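PDB 3ZHC: phytase from Citrobacter braakii, which belongs to branch 2 of the histidine phosphatase superfamily, the family of the enzymes known as histidine acid phytases. Local coordinates for residues E175-T178 against Q179-Q182; F185-L188 against E189-N193; S235-L238 against T239-L243; D266-S269 against L270-A273. The protein carries 2 engineered substitutions. All coordinates share one frame; numbering follows the deposited sequence.

All four contacts lie along helices on the same side of the chain's centre, in what is probably the helical domain of this family. Contacts 3 and 4 are the closest pair, their centres about 8 Å apart, joined by a probable hydrogen bond of 3.2 Å between His271 ND1 and Ser236 O. Contact 2 meets contact 4 through Thr187 OG1 and Asp266 OD2, 2.8 Å apart, also a probable hydrogen bond. Contact 1 packs on contact 4, with Tyr181 OH 3.5 Å from Ala273 CB. Formic acid, probably from the crystallisation liquor, lies near every contact. Near contact 3, Glu240 bonds Arg38 of the family's Arg-His-Gly signature, probably beside the active site.

Contact 1 of 4, residues E175-T178 against Q179-Q182; sequences ELYT and QRYQ. With FMT (formic acid), chain N.
Thr178 OG1 donates to formic acid O1 at 2.7 Å and is also hydrogen-bonded to Trp232 NE1. On the backbone, the regular pattern of bonds to the carbonyl four residues back still runs through Gln179 and Arg180. Gln179 N bonds Glu175 O at 2.9 Å, and Arg180 N bonds Leu176 O. Tyr181 N is then shared by two carbonyls of the preceding turn, and both bonds are weak. It lies 3.0 Å from Thr178 O and 3.3 Å from Tyr177 O. This forked donor marks the end of helix 174-180. Tyr181 is the first residue to leave helical geometry, and it also holds the N-cap position of helix 182-192.

The two tyrosines point the same way and meet edge-to-face. Tyr181 CE1 sits over one face of the Tyr177 ring, near its rim, 3.7 Å from Tyr177 CZ. The ring planes stand at 53°. Tyr177 has CG anti to the backbone N (chi1 -154°), which swings its ring along the helix toward Tyr181. Arg180 comes to the edge of the same ring, its NH2 3.6 Å from Tyr177 CE1. Trp232 meets both tyrosine rings, and Pro71 of the second subunit packs on Arg180 and Tyr181.

The Thr178 hydroxyl thus both gives and accepts a hydrogen bond, and the acid is held between it and Ser217 N.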
# COMPACT_ATOMS: atom_id res chain seq x y z
N GLU B 175 17.03 -2.08 -12.61
CA GLU B 175 16.14 -2.80 -13.56
C GLU B 175 15.10 -3.67 -12.84
O GLU B 175 13.96 -3.70 -13.27
CB GLU B 175 16.96 -3.62 -14.57
CG GLU B 175 17.74 -2.73 -15.57
CD GLU B 175 18.59 -3.52 -16.58
OE1 GLU B 175 18.76 -4.76 -16.41
OE2 GLU B 175 19.08 -2.90 -17.56
N LEU B 176 15.50 -4.37 -11.75
CA LEU B 176 14.53 -5.15 -10.92
C LEU B 176 13.52 -4.22 -10.23
O LEU B 176 12.35 -4.58 -10.08
CB LEU B 176 15.23 -6.03 -9.87
CG LEU B 176 16.07 -7.22 -10.34
CD1 LEU B 176 16.64 -7.94 -9.12
CD2 LEU B 176 15.29 -8.19 -11.23
N TYR B 177 13.98 -3.04 -9.79
CA TYR B 177 13.09 -2.03 -9.20
C TYR B 177 12.12 -1.51 -10.29
O TYR B 177 10.95 -1.31 -10.04
CB TYR B 177 13.90 -0.89 -8.58
CG TYR B 177 13.24 -0.13 -7.45
CD1 TYR B 177 12.93 -0.77 -6.24
CD2 TYR B 177 12.94 1.24 -7.57
CE1 TYR B 177 12.33 -0.09 -5.19
CE2 TYR B 177 12.33 1.95 -6.50
CZ TYR B 177 12.03 1.26 -5.31
OH TYR B 177 11.44 1.92 -4.25
N THR B 178 12.64 -1.30 -11.51
CA THR B 178 11.80 -0.91 -12.66
C THR B 178 10.72 -1.99 -12.93
O THR B 178 9.54 -1.63 -13.10
CB THR B 178 12.65 -0.62 -13.91
OG1 THR B 178 13.54 0.46 -13.62
CG2 THR B 178 11.76 -0.25 -15.11
N GLN B 179 11.11 -3.30 -12.94
CA GLN B 179 10.12 -4.41 -13.13
C GLN B 179 9.01 -4.38 -12.07
O GLN B 179 7.86 -4.70 -12.36
CB GLN B 179 10.77 -5.82 -13.17
CG GLN B 179 11.19 -6.26 -14.57
CD GLN B 179 12.53 -5.76 -14.97
OE1 GLN B 179 12.66 -4.93 -15.88
NE2 GLN B 179 13.57 -6.25 -14.29
N ARG B 180 9.37 -4.00 -10.85
CA ARG B 180 8.42 -3.91 -9.75
C ARG B 180 7.34 -2.82 -9.98
O ARG B 180 6.19 -2.98 -9.55
CB ARG B 180 9.17 -3.64 -8.45
CG ARG B 180 8.36 -3.87 -7.20
CD ARG B 180 9.24 -4.44 -6.05
NE ARG B 180 9.72 -3.47 -5.11
CZ ARG B 180 10.57 -3.76 -4.11
NH1 ARG B 180 11.03 -5.02 -3.93
NH2 ARG B 180 10.96 -2.79 -3.29
N TYR B 181 7.72 -1.74 -10.67
CA TYR B 181 6.82 -0.62 -10.97
C TYR B 181 6.43 -0.54 -12.48
O TYR B 181 6.09 0.53 -12.95
CB TYR B 181 7.46 0.70 -10.48
CG TYR B 181 7.57 0.79 -8.98
CD1 TYR B 181 8.67 0.25 -8.30
CD2 TYR B 181 6.57 1.42 -8.22
CE1 TYR B 181 8.78 0.33 -6.89
CE2 TYR B 181 6.68 1.50 -6.81
CZ TYR B 181 7.79 0.96 -6.16
OH TYR B 181 7.89 1.03 -4.81
N GLN B 182 6.48 -1.67 -13.22
CA GLN B 182 6.13 -1.68 -14.68
C GLN B 182 4.82 -1.01 -15.00
O GLN B 182 4.78 -0.09 -15.80
CB GLN B 182 6.05 -3.11 -15.25
CG GLN B 182 7.35 -3.73 -15.55
CD GLN B 182 7.23 -5.11 -16.23
OE1 GLN B 182 7.75 -6.12 -15.70
NE2 GLN B 182 6.53 -5.16 -17.39
C FMT N . 16.16 0.72 -15.50
O1 FMT N . 15.12 1.37 -15.62
O2 FMT N . 17.15 0.99 -16.17

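Contact 2 of 4, residues F185-L188 against E189-N193; sequences FRTL and ENVLN
Charge pairing joins Arg186 to Glu189, one helical turn on. The guanidinium grips the carboxylate side-on with two nitrogens, one to each oxygen. Arg186 NE lies 2.8 Å from Glu189 OE1, and Arg186 NH2 lies 3.0 Å from Glu189 OE2. The second bond is nearly straight, at 174°, and meets OE2 on its syn side, tilted out of the carboxylate plane. The first reaches OE1 from above that plane. The guanidinium and carboxylate planes are 23° apart; both oxygens lie near the guanidinium plane, but the nitrogens stand out of the carboxylate plane. The Arg186 chain bends at chi2 (-57°) and chi3, which folds it back alongside Glu189. Glu189 has further partners: Lys208 forms a salt bridge with OE1, and Leu211 N bonds OE2. These extra donors would probably favour the charged carboxylate.

From Glu189 to Leu192 each backbone N bonds the carbonyl oxygen four residues before it. Glu189 N is 2.9 Å from Phe185 O, and Leu192 N is 2.9 Å from Leu188 O. The helix then closes in a Schellman motif. Asn193, with positive phi, is its C-prime residue. Phe194 N reaches back to Glu189 O, and Asn193 N makes a weak bond to Asn190 O at 3.2 Å.

Apolar contact is made by Leu188 and Leu192, whose chains lie at an oblique angle. Leu188 CG is 4.0 Å from Leu192 CD1. Val191 turns CG2 back over the previous turn, where it comes 3.2 Å from Thr187 O. Phe185 and Leu188 pack against helices 231-247 and 260-280. Phe185 also meets the Trp232 ring edge-to-face.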
# COMPACT_ATOMS: atom_id res chain seq x y z
N PHE B 185 4.66 2.76 -14.72
CA PHE B 185 5.27 3.38 -15.90
C PHE B 185 4.33 3.34 -17.11
O PHE B 185 4.31 4.28 -17.89
CB PHE B 185 6.62 2.74 -16.25
CG PHE B 185 7.76 3.21 -15.39
CD1 PHE B 185 8.31 4.49 -15.58
CD2 PHE B 185 8.30 2.38 -14.40
CE1 PHE B 185 9.38 4.93 -14.78
CE2 PHE B 185 9.37 2.82 -13.60
CZ PHE B 185 9.91 4.09 -13.80
N ARG B 186 3.56 2.24 -17.26
CA ARG B 186 2.54 2.16 -18.33
C ARG B 186 1.49 3.26 -18.17
O ARG B 186 1.06 3.85 -19.17
CB ARG B 186 1.83 0.78 -18.37
CG ARG B 186 2.71 -0.47 -18.63
CD ARG B 186 3.50 -0.39 -19.95
NE ARG B 186 4.73 0.37 -19.77
CZ ARG B 186 5.88 -0.12 -19.25
NH1 ARG B 186 5.98 -1.40 -18.85
NH2 ARG B 186 6.94 0.68 -19.13
N THR B 187 1.08 3.53 -16.93
CA THR B 187 0.08 4.57 -16.64
C THR B 187 0.65 5.96 -16.98
O THR B 187 -0.03 6.76 -17.64
CB THR B 187 -0.43 4.52 -15.18
OG1 THR B 187 -0.95 3.21 -14.91
CG2 THR B 187 -1.55 5.55 -14.94
N LEU B 188 1.87 6.23 -16.53
CA LEU B 188 2.54 7.52 -16.86
C LEU B 188 2.64 7.70 -18.39
O LEU B 188 2.32 8.76 -18.91
CB LEU B 188 3.92 7.63 -16.20
CG LEU B 188 4.75 8.89 -16.52
CD1 LEU B 188 3.95 10.16 -16.18
CD2 LEU B 188 6.06 8.87 -15.79
N GLU B 189 3.09 6.65 -19.08
CA GLU B 189 3.18 6.63 -20.56
C GLU B 189 1.84 6.91 -21.24
O GLU B 189 1.80 7.65 -22.21
CB GLU B 189 3.74 5.30 -21.02
CG GLU B 189 5.25 5.15 -20.72
CD GLU B 189 5.72 3.70 -20.69
OE1 GLU B 189 4.97 2.80 -21.15
OE2 GLU B 189 6.85 3.45 -20.20
N ASN B 190 0.75 6.30 -20.72
CA ASN B 190 -0.60 6.55 -21.24
C ASN B 190 -1.03 8.00 -21.02
O ASN B 190 -1.62 8.62 -21.91
CB ASN B 190 -1.62 5.61 -20.60
CG ASN B 190 -3.02 5.76 -21.18
OD1 ASN B 190 -3.25 5.48 -22.35
ND2 ASN B 190 -3.96 6.22 -20.35
N VAL B 191 -0.71 8.54 -19.84
CA VAL B 191 -1.06 9.95 -19.49
C VAL B 191 -0.30 10.96 -20.40
O VAL B 191 -0.87 11.95 -20.85
CB VAL B 191 -0.84 10.22 -17.98
CG1 VAL B 191 -1.00 11.68 -17.64
CG2 VAL B 191 -1.83 9.35 -17.15
N LEU B 192 0.97 10.68 -20.66
CA LEU B 192 1.78 11.48 -21.55
C LEU B 192 1.50 11.25 -23.04
O LEU B 192 1.93 12.04 -23.87
CB LEU B 192 3.27 11.17 -21.32
CG LEU B 192 3.96 11.50 -20.01
CD1 LEU B 192 5.30 10.80 -19.96
CD2 LEU B 192 4.13 12.99 -19.86
N ASN B 193 0.79 10.16 -23.38
CA ASN B 193 0.66 9.64 -24.77
C ASN B 193 2.08 9.53 -25.33
O ASN B 193 2.39 10.05 -26.39
CB ASN B 193 -0.28 10.51 -25.64
CG ASN B 193 -0.76 9.76 -26.92
OD1 ASN B 193 -0.76 8.50 -26.98
ND2 ASN B 193 -1.18 10.54 -27.96

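Contact 3 of 4, residues S235-L238 against T239-L243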
# COMPACT_ATOMS: atom_id res chain seq x y z
N SER B 235 10.22 10.64 -14.18
CA SER B 235 8.87 10.22 -13.71
C SER B 235 8.51 10.81 -12.35
O SER B 235 7.37 11.18 -12.13
CB SER B 235 8.79 8.72 -13.65
OG SER B 235 8.94 8.20 -14.97
N SER B 236 9.51 10.90 -11.45
CA SER B 236 9.34 11.51 -10.14
C SER B 236 8.95 12.98 -10.30
O SER B 236 8.04 13.47 -9.61
CB SER B 236 10.63 11.39 -9.31
OG SER B 236 10.45 11.86 -7.98
N THR B 237 9.63 13.67 -11.21
CA THR B 237 9.34 15.07 -11.50
C THR B 237 7.94 15.23 -12.14
O THR B 237 7.14 16.03 -11.67
CB THR B 237 10.44 15.69 -12.42
OG1 THR B 237 11.71 15.67 -11.73
CG2 THR B 237 10.09 17.12 -12.83
N LEU B 238 7.67 14.46 -13.20
CA LEU B 238 6.40 14.59 -13.96
C LEU B 238 5.16 14.30 -13.16
O LEU B 238 4.19 15.08 -13.22
CB LEU B 238 6.41 13.72 -15.22
CG LEU B 238 7.50 14.01 -16.26
CD1 LEU B 238 7.20 13.23 -17.54
CD2 LEU B 238 7.65 15.51 -16.57
N THR B 239 5.17 13.19 -12.41
CA THR B 239 4.02 12.81 -11.59
C THR B 239 3.76 13.85 -10.47
O THR B 239 2.60 14.11 -10.11
CB THR B 239 4.16 11.38 -11.02
OG1 THR B 239 5.38 11.27 -10.30
CG2 THR B 239 4.16 10.34 -12.16
N GLU B 240 4.83 14.44 -9.93
CA GLU B 240 4.69 15.52 -8.95
C GLU B 240 4.07 16.75 -9.61
O GLU B 240 3.23 17.42 -9.00
CB GLU B 240 6.04 15.86 -8.30
CG GLU B 240 6.04 17.02 -7.30
CD GLU B 240 5.21 16.78 -6.00
OE1 GLU B 240 4.74 15.63 -5.75
OE2 GLU B 240 5.06 17.75 -5.24
N ILE B 241 4.48 17.04 -10.86
CA ILE B 241 3.92 18.17 -11.61
C ILE B 241 2.40 17.97 -11.77
O ILE B 241 1.62 18.90 -11.54
CB ILE B 241 4.62 18.43 -12.97
CG1 ILE B 241 6.06 18.90 -12.73
CG2 ILE B 241 3.87 19.49 -13.79
CD1 ILE B 241 6.91 19.02 -13.99
N PHE B 242 1.97 16.76 -12.11
CA PHE B 242 0.52 16.50 -12.23
C PHE B 242 -0.21 16.75 -10.91
O PHE B 242 -1.27 17.37 -10.91
CB PHE B 242 0.21 15.09 -12.75
CG PHE B 242 0.79 14.79 -14.12
CD1 PHE B 242 0.80 15.75 -15.15
CD2 PHE B 242 1.30 13.51 -14.40
CE1 PHE B 242 1.33 15.44 -16.42
CE2 PHE B 242 1.83 13.20 -15.66
CZ PHE B 242 1.85 14.16 -16.67
N LEU B 243 0.38 16.28 -9.79
CA LEU B 243 -0.18 16.53 -8.45
C LEU B 243 -0.28 18.01 -8.17
O LEU B 243 -1.30 18.49 -7.70
CB LEU B 243 0.67 15.89 -7.35
CG LEU B 243 0.06 15.95 -5.93
CD1 LEU B 243 -0.57 14.60 -5.56
CD2 LEU B 243 1.08 16.38 -4.89
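From Ser235 to Leu243 the backbone is regular alpha-helix, with bonds such as Phe242 N to Leu238 O at 3.0 Å; the one from Glu240 N to Ser236 O, at 3.4 Å, is weak. Ser235 O takes two donors from a single residue. Thr239 N reaches it at 3.0 Å and Thr239 OG1 at 2.7 Å. The threonine hydroxyl sits between its own backbone N and carbonyl carbon (chi1 55°), a position from which it reaches the carbonyl four residues back. Its proton is spent on that carbonyl.

Phe242 lays one face over Leu238 O, which is 3.5 Å from Phe242 CG and offset toward the ring's rim. On another side of the helix Thr237 and Ile241 lie alongside each other, with Thr237 CG2 3.9 Å from Ile241 CD1.

Glu240 leads away from the helix, and Arg38 forms a salt bridge with its OE2. Arg38 lies at the end of strand 28-38, so this bond ties helix 231-247 to the central sheet. Phe242 packs on helix 182-192, Thr239 on helix 260-280, and Leu238 and Ile241 on helix 49-53.

Contact 4 of 4, residues D266-S269 against L270-A273; sequences DLLS and LHNA
An irregular turn in the long helix 260-280 brings Leu270 N to Leu267 O, three residues back, instead of four. The bond is 3.2 Å long. It is oblique at the acceptor, since Leu270 N stands above the carbonyl plane of Leu267. The usual alpha-helical pairs are stretched here: Leu270 N is 4.1 Å from Asp266 O, and His271 N is 4.0 Å from Leu267 O. This is a local 3-10-like step in helix 260-280. The regular spacing returns at once, with Asn272 N 2.9 Å from Leu268 O at a donor angle of 168°. Ala273 N follows suit and bonds Ser269 O.

Leu268 and His271 lie alongside each other, pointing the same way. Leu268 CD2 touches His271 CB at 3.9 Å and reaches the ring obliquely. His271 has CG anti to the backbone N (chi1 169°), which sends the imidazole along the same flank as the leucine. Leu268 packs on Leu243 and Leu267 on Thr239 of helix 231-247, while Leu270 packs on Phe185 of helix 182-192.

A water links Ser269 weakly to Asn272, 3.3 Å from Ser269 OG and 3.4 Å from Asn272 ND2. Within the helix, Ser269 OG, in the conformer given, bonds Arg265 O, and Asp266 OD2 forms a salt bridge with Lys262. Other polar ends leave it: Asn272 OD1 is held by Asn347 N and its ND2 by Pro345 O, and Asp266 OD1 forms a salt bridge with Lys117 of the second subunit.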
# COMPACT_ATOMS: atom_id res chain seq x y z
N ASP B 266 -0.90 5.12 -8.98
CA ASP B 266 0.06 4.54 -9.97
C ASP B 266 1.12 5.55 -10.31
O ASP B 266 2.30 5.23 -10.32
CB ASP B 266 -0.62 4.18 -11.31
CG ASP B 266 -1.36 2.87 -11.29
OD1 ASP B 266 -1.40 2.18 -10.25
OD2 ASP B 266 -1.92 2.52 -12.37
N LEU B 267 0.68 6.78 -10.60
CA LEU B 267 1.59 7.87 -10.98
C LEU B 267 2.50 8.26 -9.83
O LEU B 267 3.71 8.20 -9.94
CB LEU B 267 0.79 9.09 -11.47
CG LEU B 267 0.06 8.89 -12.80
CD1 LEU B 267 -0.96 9.99 -13.04
CD2 LEU B 267 1.05 8.80 -13.94
N LEU B 268 1.91 8.64 -8.71
CA LEU B 268 2.71 9.07 -7.54
C LEU B 268 3.53 7.95 -6.84
O LEU B 268 4.39 8.26 -6.05
CB LEU B 268 1.85 9.93 -6.60
CG LEU B 268 1.82 11.37 -7.22
CD1 LEU B 268 0.49 12.02 -7.17
CD2 LEU B 268 2.95 12.25 -6.58
N SER B 269 3.27 6.66 -7.15
CA SER B 269 4.10 5.56 -6.62
C SER B 269 5.55 5.70 -7.13
O SER B 269 6.48 5.33 -6.43
CB SER B 269 3.55 4.19 -7.02
OG SER B 269 2.36 3.92 -6.31
N LEU B 270 5.70 6.25 -8.34
CA LEU B 270 7.02 6.48 -8.94
C LEU B 270 7.79 7.56 -8.18
O LEU B 270 8.96 7.36 -7.84
CB LEU B 270 6.88 6.82 -10.44
CG LEU B 270 6.25 5.69 -11.29
CD1 LEU B 270 5.98 6.12 -12.75
CD2 LEU B 270 7.13 4.44 -11.23
N HIS B 271 7.10 8.67 -7.91
CA HIS B 271 7.63 9.79 -7.13
C HIS B 271 7.99 9.35 -5.70
O HIS B 271 9.11 9.63 -5.21
CB HIS B 271 6.62 10.97 -7.12
CG HIS B 271 6.94 12.06 -6.14
ND1 HIS B 271 7.79 13.09 -6.44
CD2 HIS B 271 6.53 12.27 -4.87
CE1 HIS B 271 7.89 13.90 -5.40
NE2 HIS B 271 7.13 13.42 -4.43
N ASN B 272 7.04 8.68 -5.04
CA ASN B 272 7.22 8.18 -3.66
C ASN B 272 8.34 7.17 -3.55
O ASN B 272 9.07 7.20 -2.60
CB ASN B 272 5.92 7.58 -3.11
CG ASN B 272 4.84 8.63 -2.85
OD1 ASN B 272 5.12 9.74 -2.40
ND2 ASN B 272 3.60 8.27 -3.13
N ALA B 273 8.46 6.28 -4.56
CA ALA B 273 9.54 5.29 -4.61
C ALA B 273 10.90 5.92 -4.87
O ALA B 273 11.89 5.44 -4.34
CB ALA B 273 9.24 4.20 -5.67
O HOH W 1 3.04 4.91 -3.24